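Local coordinates for protein beta-methylmalyl-CoA dehydratase (Chloroflexus aurantiacus, PDB 4E3E) that catalyses the reversible dehydration of beta-methylmalyl-CoA to mesaconyl-CoA in the glyoxylate assimilation cycle, at residues A[304-318]-A[337-350]. Numbering follows the deposited sequence.
Sequences RTDIGALRVRTVATK and AVVLDFDYTVLMPR
D343 OD2 is gripped by R311 NH2 at 2.8 Å and by a water that donates to it and accepts from R313 NH2. R311 NE reaches D343 OD1 nearly straight (172°), so the guanidinium holds D343 side-on, the two planes 33° apart; the extended R311 chain, CG anti to the backbone N (chi1 -176°), carries it there, and D167 takes its NH1. R313, bent at chi3, gives NH1 to the syn lone pair of D341 OD1 (2.8 Å), while Y334 and Y327 hold OD2. These pairs lie on one face of two antiparallel neighbours, strands 307-318 and 338-349, within the long sheet of the HotDog fold, between strands 288-300 and 270-278. On the other face, packed partly by helix 250-265, Y344 OH hydrogen-bonds T314 OG1 at 2.6 Å, which S293 also bonds. V312 CB sits over one face of the Y344 ring in a CH-pi contact, 4.2 Å from its centroid; F342 CE2 lies over the opposite face. L310 CD1 touches CE of selenomethionine M348 at 3.7 Å. At a classic beta bulge, V339 and L340 both face A316, whose O takes a bond from V339 N (2.9 Å) and a weak one from L340 N.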
loop_
_atom_site.group_PDB
_atom_site.type_symbol
_atom_site.label_atom_id
_atom_site.label_comp_id
_atom_site.label_asym_id
_atom_site.label_seq_id
_atom_site.Cartn_x
_atom_site.Cartn_y
_atom_site.Cartn_z
ATOM N N ARG A 304 -29.531 -23.120 14.118
ATOM C CA ARG A 304 -29.679 -21.966 13.205
ATOM C C ARG A 304 -30.320 -22.362 11.879
ATOM O O ARG A 304 -29.976 -23.396 11.311
ATOM C CB ARG A 304 -28.311 -21.330 12.880
ATOM C CG ARG A 304 -27.424 -20.999 14.068
ATOM C CD ARG A 304 -27.899 -19.753 14.778
ATOM N NE ARG A 304 -27.840 -18.578 13.913
ATOM C CZ ARG A 304 -26.846 -17.697 13.910
ATOM N NH1 ARG A 304 -25.817 -17.849 14.740
ATOM N NH2 ARG A 304 -26.898 -16.650 13.097
ATOM N N THR A 305 -31.217 -21.523 11.367
ATOM C CA THR A 305 -31.765 -21.725 10.021
ATOM C C THR A 305 -31.526 -20.538 9.080
ATOM O O THR A 305 -31.889 -20.606 7.904
ATOM C CB THR A 305 -33.265 -22.049 10.059
ATOM O OG1 THR A 305 -33.953 -21.003 10.752
ATOM C CG2 THR A 305 -33.525 -23.404 10.758
ATOM N N ASP A 306 -30.912 -19.465 9.586
ATOM C CA ASP A 306 -30.651 -18.239 8.798
ATOM C C ASP A 306 -29.348 -18.313 7.978
ATOM O O ASP A 306 -29.188 -17.605 6.977
ATOM C CB ASP A 306 -30.622 -17.008 9.720
ATOM C CG ASP A 306 -29.523 -17.091 10.802
ATOM O OD1 ASP A 306 -29.408 -18.141 11.493
ATOM O OD2 ASP A 306 -28.782 -16.094 10.972
ATOM N N ILE A 307 -28.431 -19.169 8.436
ATOM C CA ILE A 307 -27.106 -19.345 7.870
ATOM C C ILE A 307 -26.791 -20.835 7.849
ATOM O O ILE A 307 -27.143 -21.557 8.771
ATOM C CB ILE A 307 -26.024 -18.613 8.715
ATOM C CG1 ILE A 307 -26.243 -17.101 8.657
ATOM C CG2 ILE A 307 -24.617 -18.906 8.191
ATOM C CD1 ILE A 307 -25.361 -16.297 9.586
ATOM N N GLY A 308 -26.122 -21.277 6.786
ATOM C CA GLY A 308 -25.667 -22.652 6.655
ATOM C C GLY A 308 -24.186 -22.687 6.327
ATOM O O GLY A 308 -23.582 -21.650 6.026
ATOM N N ALA A 309 -23.600 -23.878 6.389
ATOM C CA ALA A 309 -22.202 -24.053 6.038
ATOM C C ALA A 309 -22.042 -24.795 4.723
ATOM O O ALA A 309 -22.842 -25.671 4.386
ATOM C CB ALA A 309 -21.458 -24.792 7.144
ATOM N N LEU A 310 -20.998 -24.441 3.990
ATOM C CA LEU A 310 -20.568 -25.226 2.837
ATOM C C LEU A 310 -19.110 -25.568 3.021
ATOM O O LEU A 310 -18.297 -24.707 3.396
ATOM C CB LEU A 310 -20.737 -24.450 1.531
ATOM C CG LEU A 310 -22.137 -24.009 1.088
ATOM C CD1 LEU A 310 -22.023 -23.025 -0.076
ATOM C CD2 LEU A 310 -23.021 -25.191 0.706
ATOM N N ARG A 311 -18.784 -26.830 2.789
ATOM C CA ARG A 311 -17.396 -27.239 2.757
ATOM C C ARG A 311 -16.966 -27.107 1.309
ATOM O O ARG A 311 -17.585 -27.695 0.418
ATOM C CB ARG A 311 -17.201 -28.670 3.267
ATOM C CG ARG A 311 -15.725 -29.078 3.342
ATOM C CD ARG A 311 -15.533 -30.492 3.876
ATOM N NE ARG A 311 -14.109 -30.807 4.057
ATOM C CZ ARG A 311 -13.644 -31.868 4.715
ATOM N NH1 ARG A 311 -14.479 -32.742 5.270
ATOM N NH2 ARG A 311 -12.337 -32.059 4.826
ATOM N N VAL A 312 -15.926 -26.307 1.081
ATOM C CA VAL A 312 -15.504 -25.941 -0.263
ATOM C C VAL A 312 -14.059 -26.355 -0.471
ATOM O O VAL A 312 -13.227 -26.183 0.426
ATOM C CB VAL A 312 -15.644 -24.414 -0.488
ATOM C CG1 VAL A 312 -15.198 -23.993 -1.901
ATOM C CG2 VAL A 312 -17.074 -23.945 -0.204
ATOM N N ARG A 313 -13.772 -26.917 -1.645
ATOM C CA ARG A 313 -12.402 -27.026 -2.120
ATOM C C ARG A 313 -12.189 -25.969 -3.194
ATOM O O ARG A 313 -12.888 -25.969 -4.214
ATOM C CB ARG A 313 -12.110 -28.405 -2.721
ATOM C CG ARG A 313 -10.656 -28.562 -3.171
ATOM C CD ARG A 313 -10.366 -29.865 -3.953
ATOM N NE ARG A 313 -10.896 -31.057 -3.283
ATOM C CZ ARG A 313 -10.423 -31.583 -2.152
ATOM N NH1 ARG A 313 -9.376 -31.047 -1.523
ATOM N NH2 ARG A 313 -11.014 -32.656 -1.637
ATOM N N THR A 314 -11.233 -25.068 -2.973
ATOM C CA THR A 314 -10.804 -24.180 -4.051
ATOM C C THR A 314 -9.417 -24.593 -4.502
ATOM O O THR A 314 -8.498 -24.737 -3.691
ATOM C CB THR A 314 -10.853 -22.710 -3.646
ATOM O OG1 THR A 314 -12.197 -22.383 -3.214
ATOM C CG2 THR A 314 -10.461 -21.816 -4.815
ATOM N N VAL A 315 -9.275 -24.787 -5.801
ATOM C CA VAL A 315 -8.008 -25.186 -6.394
ATOM C C VAL A 315 -7.488 -24.010 -7.213
ATOM O O VAL A 315 -8.209 -23.493 -8.071
ATOM C CB VAL A 315 -8.219 -26.402 -7.325
ATOM C CG1 VAL A 315 -6.920 -26.787 -8.014
ATOM C CG2 VAL A 315 -8.769 -27.581 -6.530
ATOM N N ALA A 316 -6.256 -23.570 -6.939
ATOM C CA ALA A 316 -5.640 -22.508 -7.742
ATOM C C ALA A 316 -4.659 -23.116 -8.734
ATOM O O ALA A 316 -3.922 -24.062 -8.412
ATOM C CB ALA A 316 -4.950 -21.458 -6.870
ATOM N N THR A 317 -4.637 -22.563 -9.920
ATOM C CA THR A 317 -3.740 -23.015 -10.954
ATOM C C THR A 317 -2.995 -21.841 -11.521
ATOM O O THR A 317 -3.412 -20.733 -11.386
ATOM C CB THR A 317 -4.482 -23.714 -12.091
ATOM O OG1 THR A 317 -5.450 -22.848 -12.642
ATOM C CG2 THR A 317 -5.176 -24.899 -11.599
ATOM N N LYS A 318 -1.884 -22.102 -12.170
ATOM C CA LYS A 318 -1.187 -21.054 -12.848
ATOM C C LYS A 318 -1.321 -21.198 -14.335
ATOM O O LYS A 318 -1.194 -22.266 -14.860
ATOM C CB LYS A 318 0.276 -20.959 -12.443
ATOM C CG LYS A 318 1.092 -22.205 -12.630
ATOM C CD LYS A 318 2.563 -21.882 -12.703
ATOM C CE LYS A 318 3.212 -22.182 -11.387
ATOM N NZ LYS A 318 4.604 -21.732 -11.285
ATOM N N ALA A 337 0.173 -27.828 -13.168
ATOM C CA ALA A 337 -0.375 -26.467 -13.158
ATOM C C ALA A 337 -1.016 -26.068 -11.824
ATOM O O ALA A 337 -1.227 -24.871 -11.569
ATOM C CB ALA A 337 -1.371 -26.290 -14.302
ATOM N N VAL A 338 -1.318 -27.053 -10.975
ATOM C CA VAL A 338 -2.006 -26.790 -9.705
ATOM C C VAL A 338 -1.023 -26.334 -8.613
ATOM O O VAL A 338 -0.024 -27.024 -8.334
ATOM C CB VAL A 338 -2.806 -28.024 -9.218
ATOM C CG1 VAL A 338 -3.407 -27.768 -7.838
ATOM C CG2 VAL A 338 -3.905 -28.383 -10.211
ATOM N N VAL A 339 -1.324 -25.195 -7.979
ATOM C CA VAL A 339 -0.427 -24.603 -6.974
ATOM C C VAL A 339 -1.027 -24.620 -5.574
ATOM O O VAL A 339 -0.298 -24.500 -4.579
ATOM C CB VAL A 339 0.036 -23.163 -7.345
ATOM C CG1 VAL A 339 0.911 -23.181 -8.614
ATOM C CG2 VAL A 339 -1.154 -22.201 -7.461
ATOM N N LEU A 340 -2.345 -24.785 -5.504
ATOM C CA LEU A 340 -3.052 -24.744 -4.224
ATOM C C LEU A 340 -4.223 -25.704 -4.247
ATOM O O LEU A 340 -4.999 -25.703 -5.201
ATOM C CB LEU A 340 -3.587 -23.346 -3.958
ATOM C CG LEU A 340 -4.330 -23.212 -2.619
ATOM C CD1 LEU A 340 -3.335 -23.359 -1.468
ATOM C CD2 LEU A 340 -5.115 -21.897 -2.538
ATOM N N ASP A 341 -4.339 -26.522 -3.206
ATOM C CA ASP A 341 -5.531 -27.325 -2.964
ATOM C C ASP A 341 -6.009 -26.956 -1.565
ATOM O O ASP A 341 -5.420 -27.386 -0.579
ATOM C CB ASP A 341 -5.192 -28.821 -3.065
ATOM C CG ASP A 341 -6.400 -29.721 -2.833
ATOM O OD1 ASP A 341 -7.509 -29.203 -2.539
ATOM O OD2 ASP A 341 -6.233 -30.955 -2.929
ATOM N N PHE A 342 -7.069 -26.157 -1.486
ATOM C CA PHE A 342 -7.478 -25.503 -0.236
ATOM C C PHE A 342 -8.889 -25.954 0.122
ATOM O O PHE A 342 -9.808 -25.784 -0.671
ATOM C CB PHE A 342 -7.413 -23.969 -0.424
ATOM C CG PHE A 342 -7.692 -23.162 0.828
ATOM C CD1 PHE A 342 -6.931 -23.330 1.984
ATOM C CD2 PHE A 342 -8.695 -22.178 0.830
ATOM C CE1 PHE A 342 -7.194 -22.567 3.130
ATOM C CE2 PHE A 342 -8.959 -21.409 1.973
ATOM C CZ PHE A 342 -8.205 -21.612 3.120
ATOM N N ASP A 343 -9.055 -26.529 1.311
ATOM C CA ASP A 343 -10.306 -27.158 1.721
ATOM C C ASP A 343 -10.732 -26.432 2.988
ATOM O O ASP A 343 -10.027 -26.455 3.995
ATOM C CB ASP A 343 -10.027 -28.670 1.961
ATOM C CG ASP A 343 -11.154 -29.421 2.701
ATOM O OD1 ASP A 343 -12.203 -28.865 3.135
ATOM O OD2 ASP A 343 -10.968 -30.640 2.864
ATOM N N TYR A 344 -11.884 -25.771 2.938
ATOM C CA TYR A 344 -12.287 -24.883 4.005
ATOM C C TYR A 344 -13.795 -24.845 4.077
ATOM O O TYR A 344 -14.491 -25.431 3.237
ATOM C CB TYR A 344 -11.703 -23.465 3.791
ATOM C CG TYR A 344 -12.106 -22.812 2.478
ATOM C CD1 TYR A 344 -11.655 -23.326 1.254
ATOM C CD2 TYR A 344 -12.960 -21.695 2.453
ATOM C CE1 TYR A 344 -12.021 -22.747 0.047
ATOM C CE2 TYR A 344 -13.334 -21.107 1.242
ATOM C CZ TYR A 344 -12.852 -21.641 0.036
ATOM O OH TYR A 344 -13.210 -21.073 -1.177
ATOM N N THR A 345 -14.297 -24.162 5.092
ATOM C CA THR A 345 -15.719 -24.090 5.339
ATOM C C THR A 345 -16.161 -22.631 5.420
ATOM O O THR A 345 -15.603 -21.825 6.201
ATOM C CB THR A 345 -16.080 -24.824 6.635
ATOM O OG1 THR A 345 -15.709 -26.202 6.512
ATOM C CG2 THR A 345 -17.578 -24.738 6.917
ATOM N N VAL A 346 -17.166 -22.302 4.611
ATOM C CA VAL A 346 -17.703 -20.946 4.564
ATOM C C VAL A 346 -19.079 -20.927 5.208
ATOM O O VAL A 346 -19.752 -21.963 5.313
ATOM C CB VAL A 346 -17.801 -20.419 3.119
ATOM C CG1 VAL A 346 -16.411 -20.331 2.486
ATOM C CG2 VAL A 346 -18.719 -21.320 2.276
ATOM N N LEU A 347 -19.488 -19.755 5.666
ATOM C CA LEU A 347 -20.852 -19.544 6.111
ATOM C C LEU A 347 -21.584 -18.808 4.991
ATOM O O LEU A 347 -21.004 -17.915 4.365
ATOM C CB LEU A 347 -20.888 -18.716 7.403
ATOM C CG LEU A 347 -20.073 -19.213 8.608
ATOM C CD1 LEU A 347 -20.144 -18.211 9.753
ATOM C CD2 LEU A 347 -20.544 -20.586 9.073
HETATM N N MSE A 348 -22.843 -19.174 4.744
HETATM C CA MSE A 348 -23.664 -18.512 3.714
HETATM C C MSE A 348 -25.089 -18.346 4.202
HETATM O O MSE A 348 -25.651 -19.275 4.778
HETATM C CB MSE A 348 -23.628 -19.361 2.442
HETATM C CG MSE A 348 -24.492 -18.753 1.338
HETATM SE SE MSE A 348 -24.234 -19.681 -0.392
HETATM C CE MSE A 348 -22.329 -19.385 -0.874
ATOM N N PRO A 349 -25.705 -17.169 3.960
ATOM C CA PRO A 349 -27.103 -16.992 4.337
ATOM C C PRO A 349 -28.001 -18.027 3.668
ATOM O O PRO A 349 -27.734 -18.458 2.529
ATOM C CB PRO A 349 -27.446 -15.606 3.799
ATOM C CG PRO A 349 -26.137 -14.909 3.698
ATOM C CD PRO A 349 -25.155 -15.962 3.314
ATOM N N ARG A 350 -29.043 -18.422 4.380
ATOM C CA ARG A 350 -30.067 -19.343 3.856
ATOM C C ARG A 350 -31.342 -18.607 3.437
ATOM O O ARG A 350 -31.619 -17.507 3.922
ATOM C CB ARG A 350 -30.422 -20.381 4.912
ATOM C CG ARG A 350 -29.295 -21.341 5.227
ATOM C CD ARG A 350 -29.702 -22.354 6.292
ATOM N NE ARG A 350 -30.967 -23.031 5.993
ATOM C CZ ARG A 350 -31.414 -24.108 6.635
ATOM N NH1 ARG A 350 -30.709 -24.655 7.615
ATOM N NH2 ARG A 350 -32.578 -24.647 6.290
HETATM O O HOH W 1 -28.362 -24.000 9.328
HETATM O O HOH W 2 -11.025 -32.938 1.504
#